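Local coordinates for protein succinyl-CoA ligase (ADP-forming) subunit alpha (Methanosaeta concilii, PDB 6HXI) that binds coenzyme A and combines a CoA-ligase-type region with a citrate-synthase-like region in one chain of an eight-chain assembly, at residues G364-Y369 against K373-L378; P398-H403 against A511-T516; L390-K395 against N573-L578. All coordinates share one frame; numbering follows the deposited sequence.

Contact 1. Residues G364-Y369 against K373-L378; sequences GEELLY and KLSDVL
Leu374 pushes its forked end between Leu367 and Tyr369, and these three side chains make the apolar centre of the contact. CD2 of Leu374 meets CD2 of Leu367 at 3.6 Å, the two side chains crossing at a slant. The other branch, CD1, lies 3.6 Å from CE2 of Tyr369, whose ring runs alongside the leucine and points the same way. A forked side chain suits this place because each methyl has its own apolar neighbour. One turn later Val377 extends the cluster toward Val387 and Leu390 of helix 383-393. The tyrosine is long enough to leave the cluster: its hydroxyl is hydrogen-bonded to the backbone O of Gln410 of the second subunit.

Outside this centre the backbones are tied together. Leu374 N donates to Leu367 O at 2.9 Å, and Leu368 and Lys373 form an antiparallel, non-hydrogen-bonded pair at the edge of a small sheet, with CD2 of Leu368 3.8 Å from CA of Lys373.

The polar edge belongs to Glu366, whose extended chain starts with CG anti to the backbone N (chi1 -153°) and carries the carboxylate to the first turn of the helix. OE2 takes two bonds from one residue: Ser375 N at 2.9 Å, nearly in line with the C-O bond, and Ser375 OG at 2.9 Å on the syn side, 15° out of the carboxylate plane. Lys373 crosses Glu366 at about a right angle and bends at its end, leaving NZ in long salt bridges with Glu366 OE1 (3.7 Å) and with OE1 of the poorly ordered Glu365 (3.8 Å). A carboxylate held by the N-H and hydroxyl of Ser375, with an ammonium group farther off, is probably stabilised in its charged form, and its two bonds to Ser375 fix its position.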
loop_
_atom_site.group_PDB
_atom_site.type_symbol
_atom_site.label_atom_id
_atom_site.label_comp_id
_atom_site.label_asym_id
_atom_site.label_seq_id
_atom_site.Cartn_x
_atom_site.Cartn_y
_atom_site.Cartn_z
ATOM N N GLY B 364 -11.261 -27.373 9.222
ATOM C CA GLY B 364 -11.382 -28.820 9.186
ATOM C C GLY B 364 -10.125 -29.599 8.900
ATOM O O GLY B 364 -9.017 -29.078 9.015
ATOM N N GLU B 365 -10.311 -30.880 8.569
ATOM C CA GLU B 365 -9.264 -31.845 8.226
ATOM C C GLU B 365 -8.551 -31.343 6.970
ATOM O O GLU B 365 -7.348 -31.533 6.824
ATOM C CB GLU B 365 -9.941 -33.222 7.965
ATOM C CG GLU B 365 -9.093 -34.303 7.296
ATOM C CD GLU B 365 -9.796 -35.138 6.230
ATOM O OE1 GLU B 365 -9.511 -34.939 5.025
ATOM O OE2 GLU B 365 -10.619 -36.008 6.606
ATOM N N GLU B 366 -9.299 -30.656 6.080
ATOM C CA GLU B 366 -8.760 -30.182 4.817
ATOM C C GLU B 366 -9.308 -28.823 4.425
ATOM O O GLU B 366 -10.485 -28.549 4.622
ATOM C CB GLU B 366 -9.117 -31.205 3.743
ATOM C CG GLU B 366 -8.141 -31.211 2.591
ATOM C CD GLU B 366 -8.587 -32.021 1.396
ATOM O OE1 GLU B 366 -8.999 -33.194 1.571
ATOM O OE2 GLU B 366 -8.495 -31.483 0.271
ATOM N N LEU B 367 -8.463 -27.995 3.821
ATOM C CA LEU B 367 -8.814 -26.684 3.314
ATOM C C LEU B 367 -9.920 -26.802 2.273
ATOM O O LEU B 367 -9.867 -27.686 1.406
ATOM C CB LEU B 367 -7.543 -26.062 2.698
ATOM C CG LEU B 367 -7.649 -24.706 2.053
ATOM C CD1 LEU B 367 -8.081 -23.638 3.084
ATOM C CD2 LEU B 367 -6.339 -24.343 1.405
ATOM N N LEU B 368 -10.964 -25.946 2.390
ATOM C CA LEU B 368 -12.103 -25.905 1.470
ATOM C C LEU B 368 -12.117 -24.567 0.746
ATOM O O LEU B 368 -11.897 -23.520 1.384
ATOM C CB LEU B 368 -13.423 -26.028 2.270
ATOM C CG LEU B 368 -13.647 -27.242 3.151
ATOM C CD1 LEU B 368 -15.044 -27.197 3.738
ATOM C CD2 LEU B 368 -13.578 -28.539 2.351
ATOM N N TYR B 369 -12.380 -24.582 -0.566
ATOM C CA TYR B 369 -12.559 -23.358 -1.355
ATOM C C TYR B 369 -14.000 -23.439 -1.784
ATOM O O TYR B 369 -14.325 -24.316 -2.567
ATOM C CB TYR B 369 -11.663 -23.320 -2.639
ATOM C CG TYR B 369 -10.172 -23.170 -2.431
ATOM C CD1 TYR B 369 -9.657 -22.673 -1.219
ATOM C CD2 TYR B 369 -9.288 -23.314 -3.494
ATOM C CE1 TYR B 369 -8.292 -22.420 -1.069
ATOM C CE2 TYR B 369 -7.925 -23.068 -3.348
ATOM C CZ TYR B 369 -7.435 -22.612 -2.144
ATOM O OH TYR B 369 -6.086 -22.455 -2.041
ATOM N N LYS B 373 -13.249 -29.441 -1.305
ATOM C CA LYS B 373 -11.910 -29.788 -0.773
ATOM C C LYS B 373 -10.798 -29.392 -1.786
ATOM O O LYS B 373 -10.945 -29.633 -2.987
ATOM C CB LYS B 373 -11.809 -31.295 -0.503
ATOM C CG LYS B 373 -12.689 -31.842 0.624
ATOM C CD LYS B 373 -12.861 -33.354 0.403
ATOM C CE LYS B 373 -13.392 -34.047 1.642
ATOM N NZ LYS B 373 -12.431 -34.000 2.795
ATOM N N LEU B 374 -9.698 -28.840 -1.301
ATOM C CA LEU B 374 -8.581 -28.439 -2.158
ATOM C C LEU B 374 -8.066 -29.599 -3.025
ATOM O O LEU B 374 -7.801 -29.380 -4.210
ATOM C CB LEU B 374 -7.455 -27.758 -1.355
ATOM C CG LEU B 374 -6.164 -27.302 -2.085
ATOM C CD1 LEU B 374 -6.443 -26.358 -3.290
ATOM C CD2 LEU B 374 -5.225 -26.644 -1.124
ATOM N N SER B 375 -7.982 -30.822 -2.467
ATOM C CA SER B 375 -7.524 -32.010 -3.201
ATOM C C SER B 375 -8.442 -32.304 -4.358
ATOM O O SER B 375 -7.937 -32.671 -5.402
ATOM C CB SER B 375 -7.386 -33.229 -2.286
ATOM O OG SER B 375 -8.625 -33.593 -1.691
ATOM N N ASP B 376 -9.774 -32.066 -4.220
ATOM C CA ASP B 376 -10.734 -32.206 -5.313
ATOM C C ASP B 376 -10.560 -31.120 -6.389
ATOM O O ASP B 376 -10.704 -31.412 -7.567
ATOM C CB ASP B 376 -12.172 -32.248 -4.780
ATOM C CG ASP B 376 -12.534 -33.519 -4.026
ATOM O OD1 ASP B 376 -11.767 -34.528 -4.123
ATOM O OD2 ASP B 376 -13.582 -33.524 -3.355
ATOM N N VAL B 377 -10.219 -29.876 -5.997
ATOM C CA VAL B 377 -9.979 -28.760 -6.920
ATOM C C VAL B 377 -8.794 -29.101 -7.851
ATOM O O VAL B 377 -8.887 -28.982 -9.090
ATOM C CB VAL B 377 -9.735 -27.460 -6.118
ATOM C CG1 VAL B 377 -9.326 -26.318 -7.038
ATOM C CG2 VAL B 377 -10.971 -27.071 -5.307
ATOM N N LEU B 378 -7.720 -29.630 -7.241
ATOM C CA LEU B 378 -6.491 -29.990 -7.951
ATOM C C LEU B 378 -6.566 -31.308 -8.663
ATOM O O LEU B 378 -6.091 -31.390 -9.801
ATOM C CB LEU B 378 -5.310 -29.944 -6.990
ATOM C CG LEU B 378 -5.076 -28.595 -6.315
ATOM C CD1 LEU B 378 -4.186 -28.771 -5.140
ATOM C CD2 LEU B 378 -4.477 -27.662 -7.279
#

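Contact 2. Residues P398-H403 against A511-T516; sequences PEYAAH and ANFPST
Pro514 lays its CD over one face of the Tyr400 ring, 3.6 Å from the ring centroid and 24° off the normal, a CH-pi contact. CD is bonded to the proline nitrogen, which makes its hydrogens slightly positive and well suited to the electron-rich phenol ring. The approach is displaced toward the hydroxyl end, so that CD comes within 3.4 Å of Tyr400 CZ. Ala401 CB, from the next residue of the same helix, lies on the opposite face, toward its rim.

The tyrosine conformation explains this placement. Its CG stands between the backbone N and the carbonyl carbon (chi1 72°), an arrangement that in mid-helix would press the ring against the preceding turn. Tyr400 belongs to the first turn, two residues after Pro398, the N-cap, where that obstacle is largely missing.

Beside the proline, Phe513 approaches Tyr400 obliquely, with CD1 3.7 Å from Tyr400 CD2 and the ring planes at 54°. The two side chains cross at about a right angle, and Phe513 also makes an edge-to-face pair with Phe404. The backbone O of Asn512 lies 3.8 Å from Tyr400 CG, obliquely to the ring, with the CB atoms of the two residues in looser contact; the amide ND2 of Asn512 turns instead to the backbone O of Tyr508.

Tyr400 and Pro514 both also touch Ser554, and Phe513 reaches Leu551. The start of helix 399-412 and the turn after helix 500-512 are thus joined over helix 540-555 by a CH-pi contact backed by an oblique aromatic pair, within the mainly helical fold of the citrate-synthase family.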
loop_
_atom_site.group_PDB
_atom_site.type_symbol
_atom_site.label_atom_id
_atom_site.label_comp_id
_atom_site.label_asym_id
_atom_site.label_seq_id
_atom_site.Cartn_x
_atom_site.Cartn_y
_atom_site.Cartn_z
ATOM N N PRO B 398 -17.827 -23.419 -15.955
ATOM C CA PRO B 398 -17.533 -24.328 -17.072
ATOM C C PRO B 398 -16.124 -24.071 -17.589
ATOM O O PRO B 398 -15.571 -22.986 -17.363
ATOM C CB PRO B 398 -18.614 -24.010 -18.110
ATOM C CG PRO B 398 -19.242 -22.752 -17.682
ATOM C CD PRO B 398 -18.870 -22.420 -16.292
ATOM N N GLU B 399 -15.537 -25.064 -18.244
ATOM C CA GLU B 399 -14.181 -25.007 -18.819
ATOM C C GLU B 399 -13.897 -23.753 -19.656
ATOM O O GLU B 399 -12.861 -23.141 -19.428
ATOM C CB GLU B 399 -13.854 -26.289 -19.625
ATOM C CG GLU B 399 -13.681 -27.480 -18.675
ATOM C CD GLU B 399 -13.344 -28.836 -19.259
ATOM O OE1 GLU B 399 -12.520 -28.890 -20.202
ATOM O OE2 GLU B 399 -13.848 -29.850 -18.719
ATOM N N TYR B 400 -14.818 -23.321 -20.550
ATOM C CA TYR B 400 -14.598 -22.116 -21.343
ATOM C C TYR B 400 -14.514 -20.839 -20.494
ATOM O O TYR B 400 -13.815 -19.903 -20.879
ATOM C CB TYR B 400 -15.635 -21.931 -22.490
ATOM C CG TYR B 400 -17.005 -21.534 -21.975
ATOM C CD1 TYR B 400 -17.922 -22.497 -21.582
ATOM C CD2 TYR B 400 -17.331 -20.193 -21.759
ATOM C CE1 TYR B 400 -19.158 -22.147 -21.062
ATOM C CE2 TYR B 400 -18.535 -19.832 -21.146
ATOM C CZ TYR B 400 -19.444 -20.819 -20.800
ATOM O OH TYR B 400 -20.697 -20.553 -20.304
ATOM N N ALA B 401 -15.266 -20.772 -19.384
ATOM C CA ALA B 401 -15.245 -19.600 -18.505
ATOM C C ALA B 401 -13.901 -19.552 -17.707
ATOM O O ALA B 401 -13.233 -18.528 -17.699
ATOM C CB ALA B 401 -16.459 -19.623 -17.557
ATOM N N ALA B 402 -13.487 -20.674 -17.091
ATOM C CA ALA B 402 -12.229 -20.764 -16.335
ATOM C C ALA B 402 -11.021 -20.489 -17.264
ATOM O O ALA B 402 -10.121 -19.786 -16.862
ATOM C CB ALA B 402 -12.112 -22.149 -15.700
ATOM N N HIS B 403 -11.039 -20.973 -18.517
ATOM C CA HIS B 403 -9.957 -20.701 -19.459
ATOM C C HIS B 403 -9.957 -19.258 -19.907
ATOM O O HIS B 403 -8.895 -18.718 -20.167
ATOM C CB HIS B 403 -10.034 -21.632 -20.677
ATOM C CG HIS B 403 -8.850 -21.534 -21.596
ATOM N ND1 HIS B 403 -8.801 -20.585 -22.635
ATOM C CD2 HIS B 403 -7.720 -22.280 -21.642
ATOM C CE1 HIS B 403 -7.657 -20.800 -23.276
ATOM N NE2 HIS B 403 -6.973 -21.811 -22.727
ATOM N N ALA B 511 -15.686 -18.332 -30.815
ATOM C CA ALA B 511 -15.543 -19.796 -30.974
ATOM C C ALA B 511 -16.087 -20.617 -29.822
ATOM O O ALA B 511 -16.642 -21.676 -30.091
ATOM C CB ALA B 511 -14.079 -20.147 -31.203
ATOM N N ASN B 512 -15.933 -20.156 -28.544
ATOM C CA ASN B 512 -16.263 -20.984 -27.373
ATOM C C ASN B 512 -17.402 -20.531 -26.444
ATOM O O ASN B 512 -17.897 -21.360 -25.683
ATOM C CB ASN B 512 -14.988 -21.181 -26.527
ATOM C CG ASN B 512 -13.887 -21.885 -27.291
ATOM O OD1 ASN B 512 -13.905 -23.102 -27.479
ATOM N ND2 ASN B 512 -12.965 -21.127 -27.831
ATOM N N PHE B 513 -17.818 -19.264 -26.478
ATOM C CA PHE B 513 -18.899 -18.865 -25.574
ATOM C C PHE B 513 -20.250 -19.290 -26.072
ATOM O O PHE B 513 -20.594 -18.966 -27.213
ATOM C CB PHE B 513 -18.931 -17.345 -25.326
ATOM C CG PHE B 513 -17.923 -16.738 -24.390
ATOM C CD1 PHE B 513 -16.724 -17.394 -24.107
ATOM C CD2 PHE B 513 -18.117 -15.447 -23.870
ATOM C CE1 PHE B 513 -15.757 -16.785 -23.314
ATOM C CE2 PHE B 513 -17.164 -14.857 -23.078
ATOM C CZ PHE B 513 -15.979 -15.517 -22.823
ATOM N N PRO B 514 -21.083 -19.903 -25.214
ATOM C CA PRO B 514 -22.441 -20.259 -25.648
ATOM C C PRO B 514 -23.223 -19.069 -26.212
ATOM O O PRO B 514 -23.896 -19.224 -27.233
ATOM C CB PRO B 514 -23.067 -20.839 -24.379
ATOM C CG PRO B 514 -21.889 -21.423 -23.639
ATOM C CD PRO B 514 -20.824 -20.390 -23.842
ATOM N N SER B 515 -23.081 -17.877 -25.586
ATOM C CA SER B 515 -23.707 -16.617 -26.009
ATOM C C SER B 515 -22.722 -15.444 -25.935
ATOM O O SER B 515 -21.932 -15.367 -24.999
ATOM C CB SER B 515 -24.924 -16.296 -25.150
ATOM O OG SER B 515 -24.536 -15.896 -23.847
ATOM N N THR B 516 -22.789 -14.534 -26.926
ATOM C CA THR B 516 -21.975 -13.311 -27.043
ATOM C C THR B 516 -22.913 -12.147 -27.430
ATOM O O THR B 516 -22.608 -11.415 -28.371
ATOM C CB THR B 516 -20.838 -13.486 -28.093
ATOM O OG1 THR B 516 -21.415 -13.622 -29.389
ATOM C CG2 THR B 516 -19.906 -14.684 -27.813
#

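Contact 3. Residues L390-K395 against N573-L578; sequences LLWFKK and NGLFAL
Two helices of the citrate-synthase-like domain are bridged here by one side chain: Trp392 of helix 383-393 spans to the flank of helix 571-594 at Gly574, Leu575 and Leu578. The backbones stay well apart, with the CA atoms of Trp392 and Gly574 9.7 Å from each other, and the indole fills that distance. It arrives with its six-membered ring foremost. Trp392 CH2 lies 3.6 Å from Gly574 C and equally far from Leu575 N, which sits at the ring edge near its plane; Leu575 CA lies at the edge as well. At Gly574, which has no side chain on this flank, the ring lies directly against the peptide.

Leucine side chains complete the contact. CB of Leu575 is 4.1 Å from Trp392 CZ3, and CD2 of Leu578, one turn further along the helix, is 4.1 Å from Trp392 CZ2, the leucine crossing the indole at a slant. With the tryptophan's CG beside its backbone N (chi1 -62°), the indole is carried outward from its helix with CZ3 and CH2 leading. Leu575 also packs on Ile405, Val408 and Ile409 of helix 399-412, and Leu578 shares Ile409 with it.

The indole also touches the second subunit: NE1 is hydrogen-bonded to the backbone O of Ile582 there, and Ile585 of that subunit packs on Trp392. Between the two segments themselves there is no hydrogen bond, so that shape and burial of carbon surface hold them together. Tryptophan fits this double task, since its six-membered ring meets the helix within the chain while its N-H, which would be costly to bury alone, is satisfied across the subunit boundary.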
loop_
_atom_site.group_PDB
_atom_site.type_symbol
_atom_site.label_atom_id
_atom_site.label_comp_id
_atom_site.label_asym_id
_atom_site.label_seq_id
_atom_site.Cartn_x
_atom_site.Cartn_y
_atom_site.Cartn_z
ATOM N N LEU B 390 -14.310 -20.288 -7.826
ATOM C CA LEU B 390 -14.761 -20.676 -6.478
ATOM C C LEU B 390 -14.620 -19.574 -5.451
ATOM O O LEU B 390 -15.590 -19.236 -4.760
ATOM C CB LEU B 390 -13.983 -21.917 -5.991
ATOM C CG LEU B 390 -14.215 -23.230 -6.758
ATOM C CD1 LEU B 390 -13.188 -24.277 -6.311
ATOM C CD2 LEU B 390 -15.637 -23.758 -6.522
ATOM N N LEU B 391 -13.422 -19.003 -5.356
ATOM C CA LEU B 391 -13.101 -17.977 -4.349
ATOM C C LEU B 391 -13.734 -16.633 -4.572
ATOM O O LEU B 391 -14.018 -15.959 -3.587
ATOM C CB LEU B 391 -11.578 -17.855 -4.203
ATOM C CG LEU B 391 -10.934 -19.126 -3.579
ATOM C CD1 LEU B 391 -9.448 -19.018 -3.572
ATOM C CD2 LEU B 391 -11.451 -19.382 -2.139
ATOM N N TRP B 392 -13.970 -16.219 -5.837
ATOM C CA TRP B 392 -14.595 -14.924 -6.094
ATOM C C TRP B 392 -16.086 -15.041 -6.440
ATOM O O TRP B 392 -16.851 -14.184 -6.028
ATOM C CB TRP B 392 -13.902 -14.158 -7.239
ATOM C CG TRP B 392 -12.455 -13.796 -7.036
ATOM C CD1 TRP B 392 -11.609 -14.251 -6.062
ATOM C CD2 TRP B 392 -11.660 -13.016 -7.929
ATOM N NE1 TRP B 392 -10.336 -13.806 -6.298
ATOM C CE2 TRP B 392 -10.334 -13.053 -7.449
ATOM C CE3 TRP B 392 -11.939 -12.301 -9.117
ATOM C CZ2 TRP B 392 -9.287 -12.382 -8.095
ATOM C CZ3 TRP B 392 -10.913 -11.577 -9.720
ATOM C CH2 TRP B 392 -9.597 -11.657 -9.237
ATOM N N PHE B 393 -16.500 -16.018 -7.267
ATOM C CA PHE B 393 -17.913 -16.040 -7.676
ATOM C C PHE B 393 -18.706 -17.104 -6.989
ATOM O O PHE B 393 -19.922 -17.159 -7.175
ATOM C CB PHE B 393 -18.073 -16.130 -9.204
ATOM C CG PHE B 393 -17.260 -15.114 -9.964
ATOM C CD1 PHE B 393 -15.924 -15.365 -10.294
ATOM C CD2 PHE B 393 -17.821 -13.916 -10.368
ATOM C CE1 PHE B 393 -15.156 -14.416 -10.977
ATOM C CE2 PHE B 393 -17.055 -12.972 -11.069
ATOM C CZ PHE B 393 -15.730 -13.227 -11.352
ATOM N N LYS B 394 -18.028 -17.928 -6.171
ATOM C CA LYS B 394 -18.607 -19.094 -5.479
ATOM C C LYS B 394 -19.306 -20.017 -6.497
ATOM O O LYS B 394 -20.440 -20.421 -6.307
ATOM C CB LYS B 394 -19.499 -18.672 -4.299
ATOM C CG LYS B 394 -18.701 -18.079 -3.150
ATOM C CD LYS B 394 -19.524 -17.923 -1.882
ATOM C CE LYS B 394 -20.561 -16.858 -2.015
ATOM N NZ LYS B 394 -21.545 -16.907 -0.901
ATOM N N LYS B 395 -18.626 -20.246 -7.647
ATOM C CA LYS B 395 -19.136 -21.066 -8.734
ATOM C C LYS B 395 -18.130 -22.067 -9.228
ATOM O O LYS B 395 -16.953 -21.783 -9.300
ATOM C CB LYS B 395 -19.567 -20.210 -9.946
ATOM C CG LYS B 395 -20.710 -19.241 -9.687
ATOM C CD LYS B 395 -22.044 -19.944 -9.606
ATOM C CE LYS B 395 -22.998 -19.152 -8.746
ATOM N NZ LYS B 395 -23.291 -17.817 -9.307
ATOM N N ASN B 573 -11.738 -5.015 -11.536
ATOM C CA ASN B 573 -10.520 -4.333 -11.126
ATOM C C ASN B 573 -9.584 -5.326 -10.454
ATOM O O ASN B 573 -8.376 -5.227 -10.639
ATOM C CB ASN B 573 -10.807 -3.147 -10.188
ATOM C CG ASN B 573 -11.329 -1.962 -10.941
ATOM O OD1 ASN B 573 -12.504 -1.910 -11.309
ATOM N ND2 ASN B 573 -10.440 -1.040 -11.289
ATOM N N GLY B 574 -10.146 -6.282 -9.717
ATOM C CA GLY B 574 -9.385 -7.345 -9.082
ATOM C C GLY B 574 -8.689 -8.240 -10.086
ATOM O O GLY B 574 -7.540 -8.618 -9.876
ATOM N N LEU B 575 -9.390 -8.613 -11.181
ATOM C CA LEU B 575 -8.834 -9.461 -12.234
ATOM C C LEU B 575 -7.657 -8.744 -12.903
ATOM O O LEU B 575 -6.588 -9.331 -13.044
ATOM C CB LEU B 575 -9.919 -9.806 -13.266
ATOM C CG LEU B 575 -9.612 -10.893 -14.279
ATOM C CD1 LEU B 575 -9.168 -12.194 -13.593
ATOM C CD2 LEU B 575 -10.813 -11.133 -15.201
ATOM N N PHE B 576 -7.830 -7.444 -13.202
ATOM C CA PHE B 576 -6.749 -6.638 -13.754
ATOM C C PHE B 576 -5.558 -6.557 -12.781
ATOM O O PHE B 576 -4.413 -6.688 -13.200
ATOM C CB PHE B 576 -7.240 -5.226 -14.145
ATOM C CG PHE B 576 -6.174 -4.358 -14.780
ATOM C CD1 PHE B 576 -5.804 -4.538 -16.113
ATOM C CD2 PHE B 576 -5.501 -3.394 -14.029
ATOM C CE1 PHE B 576 -4.786 -3.756 -16.690
ATOM C CE2 PHE B 576 -4.467 -2.612 -14.608
ATOM C CZ PHE B 576 -4.161 -2.762 -15.944
ATOM N N ALA B 577 -5.835 -6.365 -11.512
ATOM C CA ALA B 577 -4.815 -6.268 -10.455
ATOM C C ALA B 577 -4.011 -7.535 -10.277
ATOM O O ALA B 577 -2.788 -7.499 -10.173
ATOM C CB ALA B 577 -5.446 -5.835 -9.140
ATOM N N LEU B 578 -4.690 -8.655 -10.311
ATOM C CA LEU B 578 -4.074 -9.962 -10.197
ATOM C C LEU B 578 -3.163 -10.225 -11.419
ATOM O O LEU B 578 -1.997 -10.617 -11.264
ATOM C CB LEU B 578 -5.183 -11.014 -10.050
ATOM C CG LEU B 578 -4.730 -12.473 -9.971
ATOM C CD1 LEU B 578 -4.035 -12.770 -8.667
ATOM C CD2 LEU B 578 -5.882 -13.386 -10.164
#

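Along the chain contact 1 comes first and closes locally, whereas contacts 2 and 3 join segments more than a hundred residues apart. Helix 374-379 of contact 1 is followed by helix 383-393 of contact 3 and then by helix 399-412 of contact 2. Contacts 1 and 3, with centres about 19 Å apart, touch directly: Val377 packs on Leu390, Tyr369 on Leu391. Contacts 2 and 3 have centres about 17 Å apart and adjoin only in sequence; contact 2 falls within the span that contact 3 closes. Contacts 1 and 2, about 25 Å apart between centres, do not touch. Contacts 1 and 3 also meet the second subunit, so the small sheet and the helices beside it both contribute to the subunit interface.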